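PDB 3OP9: Pli0006 protein from Listeria innocua, which probably binds DNA as a plasmid-encoded transcriptional regulator of the XRE-type helix-turn-helix family. Local coordinates for residues A29-V34 with I55-Y60. Numbering follows the deposited sequence.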
ATOM      1  N   ALA A  29      -1.697 -29.500   2.954  1.00 30.86           N
ATOM      2  CA  ALA A  29      -2.964 -30.079   3.399  1.00 33.86           C
ATOM      3  C   ALA A  29      -2.998 -30.071   4.920  1.00 39.69           C
ATOM      4  O   ALA A  29      -4.024 -29.764   5.534  1.00 37.66           O
ATOM      5  CB  ALA A  29      -3.136 -31.517   2.874  1.00 33.19           C
ATOM      6  N   GLU A  30      -1.862 -30.409   5.521  1.00 43.17           N
ATOM      7  CA  GLU A  30      -1.764 -30.465   6.979  1.00 46.32           C
ATOM      8  C   GLU A  30      -1.991 -29.068   7.541  1.00 45.33           C
ATOM      9  O   GLU A  30      -2.681 -28.918   8.536  1.00 45.31           O
ATOM     10  CB  GLU A  30      -0.409 -31.042   7.425  1.00 53.20           C
ATOM     11  CG  GLU A  30      -0.407 -32.569   7.590  1.00 75.42           C
ATOM     12  CD  GLU A  30       0.792 -33.269   6.931  1.00 86.71           C
ATOM     13  OE1 GLU A  30       1.946 -32.821   7.125  1.00 85.30           O
ATOM     14  OE2 GLU A  30       0.575 -34.279   6.220  1.00 90.30           O
ATOM     15  N   LEU A  31      -1.427 -28.049   6.890  1.00 45.80           N
ATOM     16  CA  LEU A  31      -1.584 -26.656   7.322  1.00 45.04           C
ATOM     17  C   LEU A  31      -3.052 -26.216   7.324  1.00 41.51           C
ATOM     18  O   LEU A  31      -3.500 -25.477   8.197  1.00 40.04           O
ATOM     19  CB  LEU A  31      -0.799 -25.733   6.383  1.00 44.72           C
ATOM     20  CG  LEU A  31      -0.893 -24.227   6.631  1.00 44.61           C
ATOM     21  CD1 LEU A  31      -0.076 -23.804   7.853  1.00 47.23           C
ATOM     22  CD2 LEU A  31      -0.430 -23.466   5.403  1.00 41.96           C
ATOM     23  N   LEU A  32      -3.799 -26.664   6.331  1.00 34.70           N
ATOM     24  CA  LEU A  32      -5.178 -26.224   6.182  1.00 35.94           C
ATOM     25  C   LEU A  32      -6.176 -27.217   6.748  1.00 37.95           C
ATOM     26  O   LEU A  32      -7.366 -26.960   6.722  1.00 41.77           O
ATOM     27  CB  LEU A  32      -5.506 -25.992   4.725  1.00 29.95           C
ATOM     28  CG  LEU A  32      -4.624 -24.984   4.002  1.00 30.96           C
ATOM     29  CD1 LEU A  32      -5.030 -24.964   2.557  1.00 28.93           C
ATOM     30  CD2 LEU A  32      -4.745 -23.615   4.643  1.00 34.51           C
ATOM     31  N   ASN A  33      -5.695 -28.349   7.241  1.00 37.42           N
ATOM     32  CA  ASN A  33      -6.586 -29.428   7.664  1.00 39.34           C
ATOM     33  C   ASN A  33      -7.589 -29.834   6.576  1.00 44.07           C
ATOM     34  O   ASN A  33      -8.802 -29.848   6.798  1.00 48.07           O
ATOM     35  CB  ASN A  33      -7.316 -29.029   8.948  1.00 48.31           C
ATOM     36  CG  ASN A  33      -6.354 -28.784  10.094  1.00 63.74           C
ATOM     37  OD1 ASN A  33      -6.248 -27.669  10.608  1.00 64.69           O
ATOM     38  ND2 ASN A  33      -5.613 -29.821  10.474  1.00 72.10           N
ATOM     39  N   VAL A  34      -7.062 -30.153   5.397  1.00 38.13           N
ATOM     40  CA  VAL A  34      -7.855 -30.725   4.320  1.00 37.69           C
ATOM     41  C   VAL A  34      -7.122 -31.962   3.798  1.00 42.38           C
ATOM     42  O   VAL A  34      -5.977 -32.218   4.175  1.00 35.87           O
ATOM     43  CB  VAL A  34      -8.041 -29.731   3.151  1.00 43.66           C
ATOM     44  CG1 VAL A  34      -8.814 -28.486   3.608  1.00 43.03           C
ATOM     45  CG2 VAL A  34      -6.671 -29.348   2.544  1.00 31.16           C
ATOM     46  N   ILE A  55      -6.984 -17.080   4.419  1.00 22.68           N
ATOM     47  CA  ILE A  55      -6.326 -16.355   5.515  1.00 20.97           C
ATOM     48  C   ILE A  55      -5.197 -17.173   6.137  1.00 21.98           C
ATOM     49  O   ILE A  55      -4.140 -16.629   6.462  1.00 23.32           O
ATOM     50  CB  ILE A  55      -7.333 -15.922   6.605  1.00 24.51           C
ATOM     51  CG1 ILE A  55      -8.138 -14.721   6.096  1.00 29.27           C
ATOM     52  CG2 ILE A  55      -6.610 -15.517   7.907  1.00 28.43           C
ATOM     53  CD1 ILE A  55      -9.400 -14.482   6.876  1.00 37.26           C
ATOM     54  N   ARG A  56      -5.405 -18.480   6.293  1.00 26.12           N
ATOM     55  CA  ARG A  56      -4.337 -19.313   6.823  1.00 28.04           C
ATOM     56  C   ARG A  56      -3.158 -19.309   5.856  1.00 24.73           C
ATOM     57  O   ARG A  56      -2.014 -19.260   6.301  1.00 25.15           O
ATOM     58  CB  ARG A  56      -4.773 -20.769   7.065  1.00 28.53           C
ATOM     59  CG  ARG A  56      -5.745 -20.983   8.191  1.00 43.93           C
ATOM     60  CD  ARG A  56      -5.960 -22.482   8.412  1.00 64.24           C
ATOM     61  NE  ARG A  56      -6.809 -22.773   9.565  1.00 78.74           N
ATOM     62  CZ  ARG A  56      -6.414 -22.671  10.832  1.00 87.51           C
ATOM     63  NH1 ARG A  56      -5.183 -22.270  11.117  1.00 87.29           N
ATOM     64  NH2 ARG A  56      -7.256 -22.961  11.817  1.00 93.25           N
ATOM     65  N   LEU A  57      -3.417 -19.372   4.546  1.00 22.09           N
ATOM     66  CA  LEU A  57      -2.299 -19.365   3.584  1.00 22.80           C
ATOM     67  C   LEU A  57      -1.589 -18.005   3.563  1.00 21.93           C
ATOM     68  O   LEU A  57      -0.347 -17.914   3.515  1.00 22.58           O
ATOM     69  CB  LEU A  57      -2.804 -19.691   2.168  1.00 25.43           C
ATOM     70  CG  LEU A  57      -3.288 -21.134   1.971  1.00 30.18           C
ATOM     71  CD1 LEU A  57      -4.060 -21.287   0.695  1.00 30.45           C
ATOM     72  CD2 LEU A  57      -2.066 -22.056   2.005  1.00 31.77           C
ATOM     73  N   ALA A  58      -2.364 -16.933   3.579  1.00 23.05           N
ATOM     74  CA  ALA A  58      -1.743 -15.594   3.515  1.00 24.53           C
ATOM     75  C   ALA A  58      -0.880 -15.374   4.748  1.00 26.76           C
ATOM     76  O   ALA A  58       0.193 -14.775   4.676  1.00 26.74           O
ATOM     77  CB  ALA A  58      -2.820 -14.515   3.418  1.00 23.57           C
ATOM     78  N   THR A  59      -1.358 -15.855   5.900  1.00 23.04           N
ATOM     79  CA  THR A  59      -0.622 -15.674   7.140  1.00 25.42           C
ATOM     80  C   THR A  59       0.674 -16.515   7.077  1.00 28.25           C
ATOM     81  O   THR A  59       1.747 -16.052   7.454  1.00 27.18           O
ATOM     82  CB  THR A  59      -1.503 -16.097   8.340  1.00 30.56           C
ATOM     83  OG1 THR A  59      -2.655 -15.244   8.389  1.00 27.41           O
ATOM     84  CG2 THR A  59      -0.736 -15.988   9.654  1.00 38.98           C
ATOM     85  N   TYR A  60       0.563 -17.745   6.587  1.00 25.96           N
ATOM     86  CA  TYR A  60       1.732 -18.636   6.543  1.00 26.53           C
ATOM     87  C   TYR A  60       2.845 -18.044   5.654  1.00 26.58           C
ATOM     88  O   TYR A  60       4.005 -18.024   6.038  1.00 27.95           O
ATOM     89  CB  TYR A  60       1.333 -20.016   6.037  1.00 27.38           C
ATOM     90  CG  TYR A  60       2.516 -20.936   6.007  1.00 29.69           C
ATOM     91  CD1 TYR A  60       2.950 -21.563   7.170  1.00 32.85           C
ATOM     92  CD2 TYR A  60       3.240 -21.134   4.841  1.00 32.10           C
ATOM     93  CE1 TYR A  60       4.061 -22.392   7.165  1.00 35.57           C
ATOM     94  CE2 TYR A  60       4.355 -21.973   4.837  1.00 34.80           C
ATOM     95  CZ  TYR A  60       4.746 -22.592   6.008  1.00 31.54           C
ATOM     96  OH  TYR A  60       5.844 -23.425   6.021  1.00 35.40           O
TER
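L32 and L57 form the buried part of this contact, where the C-terminal end of helix 25-32 packs on helix 51-61. The two side chains cross at about a right angle. L32 CD2 sits 3.9 Å from L57 CG. L32 CD2 also lies 3.7 Å from R56 CB. One methyl thus fits between two consecutive residues of the opposite helix. L57 packs on L68 of helix 65-69 as well. L31 links the buried leucines to the exposed edge of the contact. Its CG is anti to the backbone N (chi1 177°). L31 CD2 lies between the base of Y60 and L57 CD2, 4.0 Å from the latter. L31 CD1 approaches the Y60 ring obliquely, 3.8 Å from Y60 CD1.

The solvent side is looser in that R56 and Y60 are exposed. R56 runs extended from CG to NE, passing L32 in the opposite direction, and touches through its aliphatic CB and CD. R56 CD lies 3.9 Å from L31 O, a van der Waals approach. Helix 25-32 stops here in a Schellman motif. N33 takes positive phi, and V34 N bonds to A29 O at 3.1 Å. The chain then turns into helix 36-44, which L32 also touches through Y42. The contact packs the first helix of the probable helix-turn-helix on helix 51-61 of the same domain. Shape and buried apolar surface hold the two segments together, with no polar bond between them to fix their alignment.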